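Long-range contacts in ornithine carbamoyltransferase, anabolic (Campylobacter jejuni subsp. jejuni, PDB 3TPF), which catalyses the reversible transfer of the carbamoyl group from carbamoyl phosphate to L-ornithine, giving L-citrulline and phosphate on the way to arginine: residues D216-D221 with A256-C261; G131-I136 with N160-T165. One frame throughout, in Å; residues are numbered along the deposited sequence.

Contact 1 (D216-D221 with A256-C261)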
# COMPACT_ATOMS: atom_id res chain seq x y z
N ASP B 216 38.12 14.87 3.50
CA ASP B 216 37.01 15.80 3.87
C ASP B 216 35.67 15.16 4.06
O ASP B 216 34.73 15.79 4.44
CB ASP B 216 36.78 16.84 2.81
CG ASP B 216 38.00 17.62 2.48
OD1 ASP B 216 38.77 17.98 3.40
OD2 ASP B 216 38.15 17.91 1.29
N VAL B 217 35.58 13.90 3.71
CA VAL B 217 34.32 13.17 3.71
C VAL B 217 34.59 11.75 4.23
O VAL B 217 35.40 11.03 3.66
CB VAL B 217 33.65 13.14 2.30
CG1 VAL B 217 32.27 12.53 2.35
CG2 VAL B 217 33.55 14.55 1.72
N VAL B 218 33.95 11.41 5.36
CA VAL B 218 34.08 10.08 5.93
C VAL B 218 32.77 9.37 5.84
O VAL B 218 31.72 9.88 6.23
CB VAL B 218 34.50 10.08 7.41
CG1 VAL B 218 34.60 8.67 7.96
CG2 VAL B 218 35.80 10.84 7.64
N ILE B 219 32.81 8.19 5.25
CA ILE B 219 31.59 7.44 5.00
C ILE B 219 31.67 6.11 5.67
O ILE B 219 32.67 5.41 5.53
CB ILE B 219 31.41 7.16 3.51
CG1 ILE B 219 31.42 8.50 2.73
CG2 ILE B 219 30.19 6.29 3.31
CD1 ILE B 219 31.09 8.36 1.26
N THR B 220 30.62 5.75 6.38
CA THR B 220 30.60 4.46 7.00
C THR B 220 29.25 3.85 6.86
O THR B 220 28.31 4.48 6.39
CB THR B 220 31.01 4.53 8.47
OG1 THR B 220 31.32 3.22 8.93
CG2 THR B 220 29.93 5.10 9.29
N ASP B 221 29.16 2.60 7.25
CA ASP B 221 27.91 1.83 7.10
C ASP B 221 27.87 0.67 8.07
O ASP B 221 28.91 0.24 8.62
CB ASP B 221 27.80 1.31 5.67
CG ASP B 221 26.40 0.76 5.31
OD1 ASP B 221 25.40 0.98 6.07
OD2 ASP B 221 26.31 0.10 4.25
N ALA B 256 35.48 18.07 8.44
CA ALA B 256 35.10 16.92 7.58
C ALA B 256 33.73 16.43 8.00
O ALA B 256 33.43 16.42 9.20
CB ALA B 256 36.13 15.78 7.70
N ILE B 257 32.90 16.08 7.02
CA ILE B 257 31.54 15.58 7.27
C ILE B 257 31.51 14.08 7.34
O ILE B 257 32.34 13.39 6.71
CB ILE B 257 30.52 16.03 6.22
CG1 ILE B 257 30.91 15.57 4.83
CG2 ILE B 257 30.38 17.52 6.20
CD1 ILE B 257 29.79 15.80 3.82
N LEU B 258 30.60 13.56 8.16
CA LEU B 258 30.42 12.11 8.34
C LEU B 258 29.10 11.70 7.64
O LEU B 258 28.05 12.23 7.94
CB LEU B 258 30.36 11.74 9.82
CG LEU B 258 29.95 10.28 10.13
CD1 LEU B 258 30.99 9.33 9.56
CD2 LEU B 258 29.71 10.10 11.61
N LEU B 259 29.18 10.77 6.73
CA LEU B 259 28.01 10.27 6.03
C LEU B 259 27.74 8.82 6.42
O LEU B 259 28.67 8.06 6.66
CB LEU B 259 28.18 10.31 4.52
CG LEU B 259 28.23 11.67 3.84
CD1 LEU B 259 28.34 11.46 2.36
CD2 LEU B 259 26.93 12.47 4.23
N HIS B 260 26.46 8.49 6.59
CA HIS B 260 25.97 7.17 6.92
C HIS B 260 24.62 6.99 6.24
O HIS B 260 23.77 7.84 6.34
CB HIS B 260 25.76 7.05 8.42
CG HIS B 260 25.59 5.63 8.90
ND1 HIS B 260 24.68 4.76 8.35
CD2 HIS B 260 26.19 4.96 9.92
CE1 HIS B 260 24.75 3.60 8.99
NE2 HIS B 260 25.66 3.70 9.95
N CYS B 261 24.42 5.88 5.55
CA CYS B 261 23.18 5.68 4.74
C CYS B 261 22.01 5.33 5.61
O CYS B 261 20.87 5.56 5.23
CB CYS B 261 23.29 4.63 3.64
SG CYS B 261 23.81 3.00 4.27

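Contact 2 (G131-I136 with N160-T165)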
# COMPACT_ATOMS: atom_id res chain seq x y z
N GLY B 131 22.92 10.11 -3.84
CA GLY B 131 22.45 11.04 -2.77
C GLY B 131 23.55 11.56 -1.84
O GLY B 131 23.62 12.73 -1.49
N ASP B 132 24.47 10.66 -1.55
CA ASP B 132 25.70 10.99 -0.87
C ASP B 132 26.46 12.07 -1.66
O ASP B 132 26.81 13.11 -1.12
CB ASP B 132 26.57 9.73 -0.71
CG ASP B 132 26.00 8.77 0.33
OD1 ASP B 132 24.93 9.07 0.93
OD2 ASP B 132 26.69 7.74 0.66
N LEU B 133 26.62 11.86 -2.92
CA LEU B 133 27.27 12.84 -3.82
C LEU B 133 26.62 14.19 -3.77
O LEU B 133 27.27 15.22 -3.58
CB LEU B 133 27.18 12.33 -5.24
CG LEU B 133 28.40 12.40 -6.12
CD1 LEU B 133 29.66 12.10 -5.37
CD2 LEU B 133 28.20 11.33 -7.17
N PHE B 134 25.30 14.18 -3.90
CA PHE B 134 24.51 15.44 -3.87
C PHE B 134 24.87 16.19 -2.63
O PHE B 134 24.97 17.45 -2.62
CB PHE B 134 23.02 15.08 -3.81
CG PHE B 134 22.10 16.26 -3.73
CD1 PHE B 134 21.62 16.84 -4.88
CD2 PHE B 134 21.69 16.76 -2.54
CE1 PHE B 134 20.80 17.96 -4.83
CE2 PHE B 134 20.88 17.90 -2.47
CZ PHE B 134 20.41 18.49 -3.62
N THR B 135 25.01 15.41 -1.57
CA THR B 135 25.18 15.97 -0.22
C THR B 135 26.55 16.58 -0.03
O THR B 135 26.70 17.65 0.52
CB THR B 135 24.90 14.94 0.87
OG1 THR B 135 23.54 14.51 0.75
CG2 THR B 135 25.10 15.62 2.18
N ILE B 136 27.53 15.87 -0.56
CA ILE B 136 28.89 16.35 -0.59
C ILE B 136 29.01 17.69 -1.32
O ILE B 136 29.67 18.61 -0.88
CB ILE B 136 29.82 15.33 -1.28
CG1 ILE B 136 29.94 14.07 -0.41
CG2 ILE B 136 31.17 15.97 -1.51
CD1 ILE B 136 30.56 12.93 -1.15
N ASN B 160 31.25 -1.12 -2.89
CA ASN B 160 31.35 -1.32 -4.32
C ASN B 160 30.95 -0.05 -5.08
O ASN B 160 31.65 0.43 -5.96
CB ASN B 160 30.40 -2.40 -4.76
CG ASN B 160 30.78 -3.74 -4.29
OD1 ASN B 160 31.95 -4.08 -4.14
ND2 ASN B 160 29.77 -4.57 -4.14
N SER B 161 29.80 0.48 -4.74
CA SER B 161 29.28 1.59 -5.46
C SER B 161 30.10 2.84 -5.20
O SER B 161 30.30 3.67 -6.12
CB SER B 161 27.84 1.83 -5.10
OG SER B 161 27.04 0.77 -5.56
N TRP B 162 30.64 2.99 -3.97
CA TRP B 162 31.59 4.13 -3.75
C TRP B 162 32.89 3.95 -4.53
O TRP B 162 33.43 4.90 -5.09
CB TRP B 162 31.84 4.47 -2.29
CG TRP B 162 31.00 5.68 -1.87
CD1 TRP B 162 29.99 5.67 -1.01
CD2 TRP B 162 31.04 7.03 -2.41
NE1 TRP B 162 29.38 6.90 -0.97
CE2 TRP B 162 30.02 7.75 -1.80
CE3 TRP B 162 31.82 7.66 -3.33
CZ2 TRP B 162 29.78 9.07 -2.04
CZ3 TRP B 162 31.59 8.99 -3.59
CH2 TRP B 162 30.55 9.68 -2.95
N LEU B 163 33.32 2.72 -4.59
CA LEU B 163 34.60 2.45 -5.25
C LEU B 163 34.49 2.86 -6.70
O LEU B 163 35.28 3.66 -7.21
CB LEU B 163 35.03 0.97 -5.12
CG LEU B 163 36.18 0.44 -5.96
CD1 LEU B 163 37.40 1.32 -5.72
CD2 LEU B 163 36.47 -1.03 -5.66
N ILE B 164 33.43 2.36 -7.30
CA ILE B 164 33.07 2.61 -8.70
C ILE B 164 32.88 4.06 -9.03
O ILE B 164 33.39 4.54 -10.03
CB ILE B 164 31.71 1.97 -8.99
CG1 ILE B 164 31.93 0.50 -9.27
CG2 ILE B 164 30.90 2.67 -10.08
CD1 ILE B 164 30.62 -0.27 -9.16
N THR B 165 32.07 4.72 -8.22
CA THR B 165 31.71 6.11 -8.49
C THR B 165 32.94 7.00 -8.34
O THR B 165 33.14 7.94 -9.11
CB THR B 165 30.67 6.62 -7.51
OG1 THR B 165 29.54 5.78 -7.57
CG2 THR B 165 30.28 8.05 -7.83

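Contact 1 (D216-D221 with A256-C261)
V217 overlaps two side chains of the neighbouring strand: its CG1 methyl lies 4.1 Å from L259 CD1 and at similar range from I257 CG1, V217 and I257 running side by side and pointing the same way. CG1 stands anti to the backbone N (chi1 -173°), and CG2 beside the backbone N. Further along this face, I219 and L259 again lie side by side, CG1 of I219 against CB of L259. Helix 126-138 covers the patch through D132 and I136, and V149 and F151 of strand 148-152 extend it. On the reverse face, V218 CG1 meets L258 CD1 at 4.0 Å, with M249 of helix 246-251 packed on both residues. T220 CG2 touches H260 CD2 at 3.8 Å, while T220 OG1 bonds to the carbonyl of I152. One face of the H260 imidazole takes T220 O and D221 CA, the latter a CH-pi contact 4.3 Å from the ring centroid; NE2 bonds to E269 and ND1 accepts from L262 N, so the ring's rotation is fixed from both nitrogens. The backbones are joined in parallel register by a ladder running from D216 O to T220 N. Its straightest rungs are V218 N to I257 O, 2.9 Å at 178°, and L259 N to V218 O, 173° at the hydrogen. Beyond T220 and H260, the D221 carboxylate lies beside C261 SG. D221 is predicted to bind ornithine and C261 carbamoyl phosphate; the two neighbouring strands would thus bring residues for both substrates at their C-terminal ends, the usual place for a binding site in the parallel, Rossmann-like sheet of the Asp/Orn-binding domain of carbamoyltransferases.

Contact 2 (G131-I136 with N160-T165)
D132 meets the indole of W162 at its pyrrole edge: W162 NE1 donates to D132 OD2 over 3.3 Å, nearly straight at 174°, and the carboxylate oxygen lies in the ring plane and receives the bond on its anti lone pair. Carboxylate and indole are almost coplanar, 16° apart, and D132 CB also packs on W162 CZ2 at 3.5 Å. The six-membered ring meets the same helix: its CH2 is touched by L133 CD1 at 3.5 Å and by I136 CD1 at 3.7 Å, the isoleucine approaching tip to tip. Beside the indole, L133 CD2 and T165 CG2 also meet tip to tip, 3.9 Å apart. T165 CG2 stands anti to the backbone N, while OG1 turns back and donates to S161 O one turn earlier, sharing that carbonyl with T165 N from the opposite face. Outside this shell, D132 OD1 takes a weak bond from Q128, predicted to bind carbamoyl phosphate, and lies close to E285, a neighbour that could raise the proton affinity of the carboxylate. V129 packs on W162 and T165, and I16 and V20 of helix 13-28 on L133. With axes 12.3 Å apart, the gap is filled chiefly by W162, with D132, L133 and I136 closing on it, a helix-helix packing that joins the carbamoyl phosphate and Asp/Orn family regions beside the predicted substrate site.

Overall arrangement
Contact 2 closes before contact 1 opens along the chain, and their centres lie 10 Å apart. Contact 1 joins strands 217-220 and 257-260, the latter outermost within the chain in the five-stranded parallel sheet; contact 2 joins helices 126-138 and 157-169, the second of which follows strand 148-152 of that sheet. The two touch directly: I219 CD1 packs on W162, V217 CG1 on I136, and L259 CD1 on both D132 and I136. Helix 126-138 thus rests on the sheet and on helix 157-169 together. It begins at the predicted carbamoyl phosphate residues, and Q128 in it lies close to C261, while N157, at the start of helix 157-169, lies near D221.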